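Local coordinates for protein RNA-dependent RNA polymerase (Farallon virus, PDB 6DX5) that probably removes ubiquitin through the viral OTU cysteine protease domain seen here, and as the full-length L protein probably acts as an RNA-directed RNA polymerase, at residues A[76-79]-A[80-83]; A[53-56]-A[57-61]; A[144-147]-A[148-152]. All coordinates share one frame; numbering follows the deposited sequence.

Overall arrangement
All three contacts are local, and each joins residues that follow one another along the chain. They come in series; none nests in or crosses another. Contact 2 is the first two turns of helix 53-66. Contact 1 follows within the next helix, 72-86; its centre is about 22 Å from that of contact 2, and their nearest atoms are about 10 Å apart. Contact 3 is the one that closes a loop. It joins strands 140-145 and 151-157 of the mixed sheet, on the opposite side of the chain's centre from contact 2. Contacts 1 and 3, about 32 Å apart between centres, both touch the second subunit.

Contact 1 of 3, residues A[76-79]-A[80-83]; sequences GVYN and YRAE
Val77 and Arg81 lie side by side, one helical turn apart, and point the same way. Val77 CG1 sits over one face of the Arg81 guanidinium, 3.4 Å from Arg81 NE. CG1 stands opposite the backbone N (chi1 178°), which turns this methyl to the flat group. The Arg81 chain runs extended from CG to NE, and its CG passes 3.3 Å from Val77 O. The same valine methyl also lies above one face of the Tyr78 ring, toward its rim. The ring and the guanidinium are farther apart: Arg81 CZ is 5.3 Å from the ring centroid, at most a weak cation-pi attraction.

The backbone bonds are those of an alpha helix, here the middle of helix 72-86. Arg81 N donates to Val77 O at 3.0 Å, in the carbonyl plane. Ala82 N reaches Tyr78 O at 2.9 Å. Glu83 N completes the set with Asn79 O at 3.1 Å. The Ala82 methyl rests on the carbonyl of the preceding turn, with CB 3.5 Å from Tyr78 O.

The polar ends of two side chains are held outside this stretch. Tyr78 OH bonds to Asp116 OD2, and Asn79 OD1 accepts from Trp68 NE1. Tyr78, Asn79 and Ala82 pack on helix 103-117, while Val77, Tyr80 and Arg81 meet Phe9 and Leu8 of the second subunit. Tyr78 also lines the pocket of a bound dithiothreitol molecule, about 4 Å from the tyrosine side chain.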
loop_
_atom_site.group_PDB
_atom_site.type_symbol
_atom_site.label_atom_id
_atom_site.label_comp_id
_atom_site.label_asym_id
_atom_site.label_seq_id
_atom_site.Cartn_x
_atom_site.Cartn_y
_atom_site.Cartn_z
ATOM N N GLY A 76 -1.918 11.226 2.743
ATOM C CA GLY A 76 -2.580 10.415 3.746
ATOM C C GLY A 76 -1.791 10.408 5.033
ATOM O O GLY A 76 -2.350 10.557 6.120
ATOM N N VAL A 77 -0.468 10.309 4.927
ATOM C CA VAL A 77 0.369 10.239 6.128
ATOM C C VAL A 77 0.548 11.628 6.742
ATOM O O VAL A 77 0.179 11.849 7.911
ATOM C CB VAL A 77 1.725 9.576 5.808
ATOM C CG1 VAL A 77 2.618 9.556 7.053
ATOM C CG2 VAL A 77 1.491 8.157 5.200
ATOM N N TYR A 78 1.058 12.603 5.941
ATOM C CA TYR A 78 1.509 13.863 6.538
ATOM C C TYR A 78 0.379 14.807 6.938
ATOM O O TYR A 78 0.552 15.583 7.888
ATOM C CB TYR A 78 2.499 14.537 5.598
ATOM C CG TYR A 78 3.771 13.740 5.576
ATOM C CD1 TYR A 78 3.956 12.697 4.659
ATOM C CD2 TYR A 78 4.771 13.984 6.512
ATOM C CE1 TYR A 78 5.119 11.935 4.658
ATOM C CE2 TYR A 78 5.944 13.229 6.520
ATOM C CZ TYR A 78 6.109 12.214 5.587
ATOM O OH TYR A 78 7.263 11.474 5.606
ATOM N N ASN A 79 -0.768 14.783 6.240
ATOM C CA ASN A 79 -1.928 15.569 6.685
ATOM C C ASN A 79 -2.490 15.037 7.988
ATOM O O ASN A 79 -3.008 15.814 8.811
ATOM C CB ASN A 79 -3.043 15.558 5.637
ATOM C CG ASN A 79 -2.713 16.412 4.411
ATOM O OD1 ASN A 79 -1.755 17.217 4.407
ATOM N ND2 ASN A 79 -3.531 16.264 3.374
ATOM N N TYR A 80 -2.436 13.713 8.194
ATOM C CA TYR A 80 -2.860 13.204 9.483
ATOM C C TYR A 80 -1.885 13.624 10.574
ATOM O O TYR A 80 -2.310 14.005 11.673
ATOM C CB TYR A 80 -3.051 11.687 9.456
ATOM C CG TYR A 80 -3.688 11.251 10.755
ATOM C CD1 TYR A 80 -5.008 11.591 11.035
ATOM C CD2 TYR A 80 -2.978 10.550 11.718
ATOM C CE1 TYR A 80 -5.605 11.224 12.240
ATOM C CE2 TYR A 80 -3.565 10.178 12.914
ATOM C CZ TYR A 80 -4.874 10.513 13.176
ATOM O OH TYR A 80 -5.467 10.155 14.387
ATOM N N ARG A 81 -0.575 13.612 10.280
ATOM C CA ARG A 81 0.379 14.004 11.317
ATOM C C ARG A 81 0.281 15.482 11.643
ATOM O O ARG A 81 0.467 15.873 12.802
ATOM C CB ARG A 81 1.795 13.675 10.911
ATOM C CG ARG A 81 1.961 12.236 10.605
ATOM C CD ARG A 81 3.375 11.912 10.632
ATOM N NE ARG A 81 3.544 10.556 10.193
ATOM C CZ ARG A 81 4.715 10.015 9.944
ATOM N NH1 ARG A 81 5.799 10.758 10.092
ATOM N NH2 ARG A 81 4.790 8.745 9.560
ATOM N N ALA A 82 0.040 16.321 10.627
ATOM C CA ALA A 82 -0.178 17.738 10.874
ATOM C C ALA A 82 -1.364 17.962 11.799
ATOM O O ALA A 82 -1.268 18.728 12.761
ATOM C CB ALA A 82 -0.385 18.470 9.556
ATOM N N GLU A 83 -2.493 17.300 11.535
ATOM C CA GLU A 83 -3.688 17.567 12.328
ATOM C C GLU A 83 -3.582 17.051 13.760
ATOM O O GLU A 83 -4.344 17.503 14.613
ATOM C CB GLU A 83 -4.936 16.988 11.655
ATOM C CG GLU A 83 -5.351 15.631 12.131
ATOM C CD GLU A 83 -6.810 15.357 11.830
ATOM O OE1 GLU A 83 -7.459 14.581 12.586
ATOM O OE2 GLU A 83 -7.308 15.936 10.838
#

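Contact 2 of 3, residues A[53-56]-A[57-61]; sequences WDTV and KGTAL
Trp53 O accepts from Lys57 N at 2.8 Å and opens the run of i to i+4 bonds that makes the first two turns of helix 53-66. Asp54 O takes Gly58 N in the same way, and Val56 O takes Ala60 N at 3.0 Å.

Thr55 O is gripped twice by one residue. It accepts Thr59 N at 2.8 Å and the Thr59 hydroxyl, OG1, at 2.6 Å. The two donors come from opposite faces of the carbonyl plane. OG1 lies beside its own backbone N (chi1 -59°), which folds the hydroxyl back onto the preceding turn. The polar end of Thr59 is thus satisfied within the helix.

Near the helix start, Asp54 OD1 accepts from Thr55 N at 2.9 Å. The bond is bent, 132° at the hydrogen, and meets the oxygen from above the carboxylate plane. Asp54 CB also lies over one face of the Trp53 ring, toward the rim.

Trp53 and Lys57 run alongside each other. The lysine comes to the edge of the indole, near its plane, with Lys57 CD 4.0 Å from Trp53 CZ3. The contact is therefore made by methylene, not by the ammonium. The lysine chain is fully extended and carries NZ past the indole. There NZ makes weak hydrogen bonds to Ala117 O and Lys119 O, at and just beyond the end of helix 103-117.

Part of the helix surface packs against its neighbours. Trp53 and Val56 lean on helix 37-47, through Phe39, Arg40, Ala43 and Phe47. Val56 and Thr59 meet Leu132 of helix 126-136, and Leu61 packs on Tyr113 and Ala117 of helix 103-117.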
loop_
_atom_site.group_PDB
_atom_site.type_symbol
_atom_site.label_atom_id
_atom_site.label_comp_id
_atom_site.label_asym_id
_atom_site.label_seq_id
_atom_site.Cartn_x
_atom_site.Cartn_y
_atom_site.Cartn_z
ATOM N N TRP A 53 19.234 11.526 -10.959
ATOM C CA TRP A 53 18.293 11.212 -9.884
ATOM C C TRP A 53 17.833 12.474 -9.141
ATOM O O TRP A 53 16.737 12.493 -8.565
ATOM C CB TRP A 53 18.928 10.234 -8.865
ATOM C CG TRP A 53 20.067 10.818 -8.090
ATOM C CD1 TRP A 53 21.417 10.689 -8.401
ATOM C CD2 TRP A 53 20.011 11.629 -6.893
ATOM N NE1 TRP A 53 22.170 11.372 -7.484
ATOM C CE2 TRP A 53 21.342 11.966 -6.558
ATOM C CE3 TRP A 53 18.974 12.092 -6.075
ATOM C CZ2 TRP A 53 21.667 12.755 -5.443
ATOM C CZ3 TRP A 53 19.303 12.918 -4.977
ATOM C CH2 TRP A 53 20.629 13.223 -4.675
ATOM N N ASP A 54 18.688 13.490 -9.063
ATOM C CA ASP A 54 18.397 14.692 -8.291
ATOM C C ASP A 54 17.360 15.552 -8.994
ATOM O O ASP A 54 16.517 16.180 -8.328
ATOM C CB ASP A 54 19.679 15.514 -8.022
ATOM C CG ASP A 54 20.546 15.754 -9.311
ATOM O OD1 ASP A 54 20.260 15.170 -10.393
ATOM O OD2 ASP A 54 21.540 16.531 -9.238
ATOM N N THR A 55 17.425 15.609 -10.333
ATOM C CA THR A 55 16.372 16.266 -11.107
ATOM C C THR A 55 15.052 15.509 -10.972
ATOM O O THR A 55 13.976 16.107 -10.891
ATOM C CB THR A 55 16.823 16.341 -12.549
ATOM O OG1 THR A 55 18.057 17.064 -12.593
ATOM C CG2 THR A 55 15.775 16.995 -13.469
ATOM N N VAL A 56 15.124 14.185 -10.922
ATOM C CA VAL A 56 13.924 13.388 -10.698
ATOM C C VAL A 56 13.350 13.696 -9.316
ATOM O O VAL A 56 12.148 13.919 -9.153
ATOM C CB VAL A 56 14.254 11.881 -10.862
ATOM C CG1 VAL A 56 13.066 11.048 -10.356
ATOM C CG2 VAL A 56 14.557 11.567 -12.342
ATOM N N LYS A 57 14.209 13.702 -8.291
ATOM C CA LYS A 57 13.739 14.037 -6.969
ATOM C C LYS A 57 13.110 15.444 -6.965
ATOM O O LYS A 57 12.018 15.646 -6.420
ATOM C CB LYS A 57 14.897 13.971 -5.987
ATOM C CG LYS A 57 14.490 14.278 -4.526
ATOM C CD LYS A 57 15.665 13.952 -3.533
ATOM C CE LYS A 57 15.204 14.278 -2.070
ATOM N NZ LYS A 57 16.251 14.201 -0.993
ATOM N N GLY A 58 13.822 16.428 -7.537
ATOM C CA GLY A 58 13.314 17.798 -7.597
ATOM C C GLY A 58 11.980 17.869 -8.330
ATOM O O GLY A 58 11.098 18.639 -7.959
ATOM N N THR A 59 11.796 17.027 -9.353
ATOM C CA THR A 59 10.525 16.985 -10.060
ATOM C C THR A 59 9.412 16.516 -9.142
ATOM O O THR A 59 8.350 17.145 -9.065
ATOM C CB THR A 59 10.662 16.097 -11.284
ATOM O OG1 THR A 59 11.700 16.664 -12.098
ATOM C CG2 THR A 59 9.325 15.999 -12.087
ATOM N N ALA A 60 9.667 15.450 -8.391
ATOM C CA ALA A 60 8.652 14.892 -7.520
ATOM C C ALA A 60 8.262 15.888 -6.448
ATOM O O ALA A 60 7.077 16.156 -6.248
ATOM C CB ALA A 60 9.155 13.588 -6.881
ATOM N N LEU A 61 9.246 16.506 -5.799
ATOM C CA LEU A 61 8.932 17.423 -4.704
ATOM C C LEU A 61 8.309 18.725 -5.224
ATOM O O LEU A 61 7.427 19.312 -4.563
ATOM C CB LEU A 61 10.181 17.734 -3.893
ATOM C CG LEU A 61 10.607 16.759 -2.782
ATOM C CD1 LEU A 61 10.479 15.322 -3.202
ATOM C CD2 LEU A 61 12.054 17.045 -2.378
#

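Contact 3 of 3, residues A[144-147]-A[148-152]; sequences NVNT and DMKVL
Asn144 O and Leu152 N make the shortest backbone bond here, 2.7 Å and nearly straight at 166°. The next rung is Asn146 N to Lys150 O, 3.0 Å. Between these two bonds Val145 and Val151 form an antiparallel, non-hydrogen-bonded pair, and their side chains diverge. Val145 CA also comes within 3.3 Å of Lys150 O, a CA-H...O contact. Met149 N to Asn146 O, 3.1 Å, closes the turn; the donor stands well above the carbonyl plane.

At the end of the turn, Asp148 OD1 accepts from Lys150 N at 3.2 Å, nearly head-on to the C-O bond, and forms an Asx turn. CG of Asp148 sits between its backbone N and carbonyl carbon, which swings the carboxylate back over the turn. The side chains of Asn146 and Asp148 cross there, with amide and carboxylate planes 80° apart. The Asn146 amide is doubtful in orientation. Outside the turn, Asn144 OD1 accepts from Gln155 NE2.

Apolar packing lies beside these polar bonds. Val145 CG2 touches the sulfur of Met149, SD, at 4.0 Å; the methionine chain bends at both chi2 and chi3 to bring it there. Leu152 CD1 lies against the Val145 backbone, 3.8 Å from Val145 C. Val145 and Met149 also rest on Val169 of strand 166-171 and on Ile22. At the dimer interface Asn146 packs on Asn146 of the second subunit, and Leu152 on its Cys171.

Together the pieces make a beta hairpin closed by a type I turn, Asn146 to Met149, with a G1 bulge at Met149, whose backbone is left-handed (phi 68°). It links strands 140-145 and 151-157, neighbours in the mixed sheet of the OTU domain.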
loop_
_atom_site.group_PDB
_atom_site.type_symbol
_atom_site.label_atom_id
_atom_site.label_comp_id
_atom_site.label_asym_id
_atom_site.label_seq_id
_atom_site.Cartn_x
_atom_site.Cartn_y
_atom_site.Cartn_z
ATOM N N ASN A 144 7.168 -5.932 -7.262
ATOM C CA ASN A 144 7.740 -6.375 -6.007
ATOM C C ASN A 144 8.122 -7.840 -6.162
ATOM O O ASN A 144 7.256 -8.689 -6.423
ATOM C CB ASN A 144 6.734 -6.188 -4.864
ATOM C CG ASN A 144 6.234 -4.758 -4.761
ATOM O OD1 ASN A 144 5.081 -4.458 -5.119
ATOM N ND2 ASN A 144 7.108 -3.865 -4.364
ATOM N N VAL A 145 9.383 -8.158 -5.942
ATOM C CA VAL A 145 9.839 -9.514 -6.178
ATOM C C VAL A 145 10.491 -10.080 -4.928
ATOM O O VAL A 145 10.909 -9.352 -4.019
ATOM C CB VAL A 145 10.812 -9.548 -7.344
ATOM C CG1 VAL A 145 10.147 -8.991 -8.587
ATOM C CG2 VAL A 145 12.087 -8.780 -6.935
ATOM N N ASN A 146 10.595 -11.414 -4.893
ATOM C CA ASN A 146 11.335 -12.009 -3.797
ATOM C C ASN A 146 12.786 -12.091 -4.249
ATOM O O ASN A 146 13.168 -11.515 -5.276
ATOM C CB ASN A 146 10.735 -13.353 -3.390
ATOM C CG ASN A 146 10.671 -14.289 -4.524
ATOM O OD1 ASN A 146 11.167 -13.974 -5.599
ATOM N ND2 ASN A 146 10.051 -15.448 -4.326
ATOM N N THR A 147 13.613 -12.797 -3.500
ATOM C CA THR A 147 15.039 -12.670 -3.749
ATOM C C THR A 147 15.502 -13.458 -4.970
ATOM O O THR A 147 16.596 -13.179 -5.466
ATOM C CB THR A 147 15.813 -13.089 -2.494
ATOM O OG1 THR A 147 15.421 -14.422 -2.137
ATOM C CG2 THR A 147 15.447 -12.123 -1.316
ATOM N N ASP A 148 14.692 -14.395 -5.476
ATOM C CA ASP A 148 14.917 -15.075 -6.747
ATOM C C ASP A 148 14.157 -14.434 -7.929
ATOM O O ASP A 148 13.956 -15.094 -8.959
ATOM C CB ASP A 148 14.540 -16.547 -6.606
ATOM C CG ASP A 148 13.068 -16.753 -6.223
ATOM O OD1 ASP A 148 12.221 -15.904 -6.571
ATOM O OD2 ASP A 148 12.730 -17.787 -5.602
ATOM N N MET A 149 13.699 -13.191 -7.789
ATOM C CA MET A 149 13.102 -12.380 -8.858
ATOM C C MET A 149 11.740 -12.898 -9.351
ATOM O O MET A 149 11.274 -12.478 -10.405
ATOM C CB MET A 149 14.075 -12.221 -10.040
ATOM C CG MET A 149 15.293 -11.342 -9.732
ATOM S SD MET A 149 14.980 -9.522 -9.632
ATOM C CE MET A 149 14.563 -9.097 -11.300
ATOM N N LYS A 150 11.071 -13.783 -8.603
ATOM C CA LYS A 150 9.663 -14.125 -8.844
ATOM C C LYS A 150 8.770 -13.047 -8.258
ATOM O O LYS A 150 8.994 -12.596 -7.120
ATOM C CB LYS A 150 9.270 -15.466 -8.194
ATOM C CG LYS A 150 10.010 -16.725 -8.587
ATOM C CD LYS A 150 10.343 -16.809 -10.045
ATOM C CE LYS A 150 11.729 -16.349 -10.264
ATOM N NZ LYS A 150 12.123 -15.944 -11.607
ATOM N N VAL A 151 7.742 -12.660 -9.023
ATOM C CA VAL A 151 6.893 -11.534 -8.655
ATOM C C VAL A 151 5.996 -11.907 -7.483
ATOM O O VAL A 151 5.364 -12.978 -7.475
ATOM C CB VAL A 151 6.052 -11.082 -9.857
ATOM C CG1 VAL A 151 5.113 -9.933 -9.446
ATOM C CG2 VAL A 151 6.941 -10.614 -10.967
ATOM N N LEU A 152 5.925 -11.025 -6.479
ATOM C CA LEU A 152 4.940 -11.198 -5.409
ATOM C C LEU A 152 3.654 -10.443 -5.749
ATOM O O LEU A 152 2.565 -10.995 -5.631
ATOM C CB LEU A 152 5.496 -10.701 -4.064
ATOM C CG LEU A 152 6.767 -11.322 -3.485
ATOM C CD1 LEU A 152 7.541 -10.358 -2.558
ATOM C CD2 LEU A 152 6.337 -12.513 -2.722
#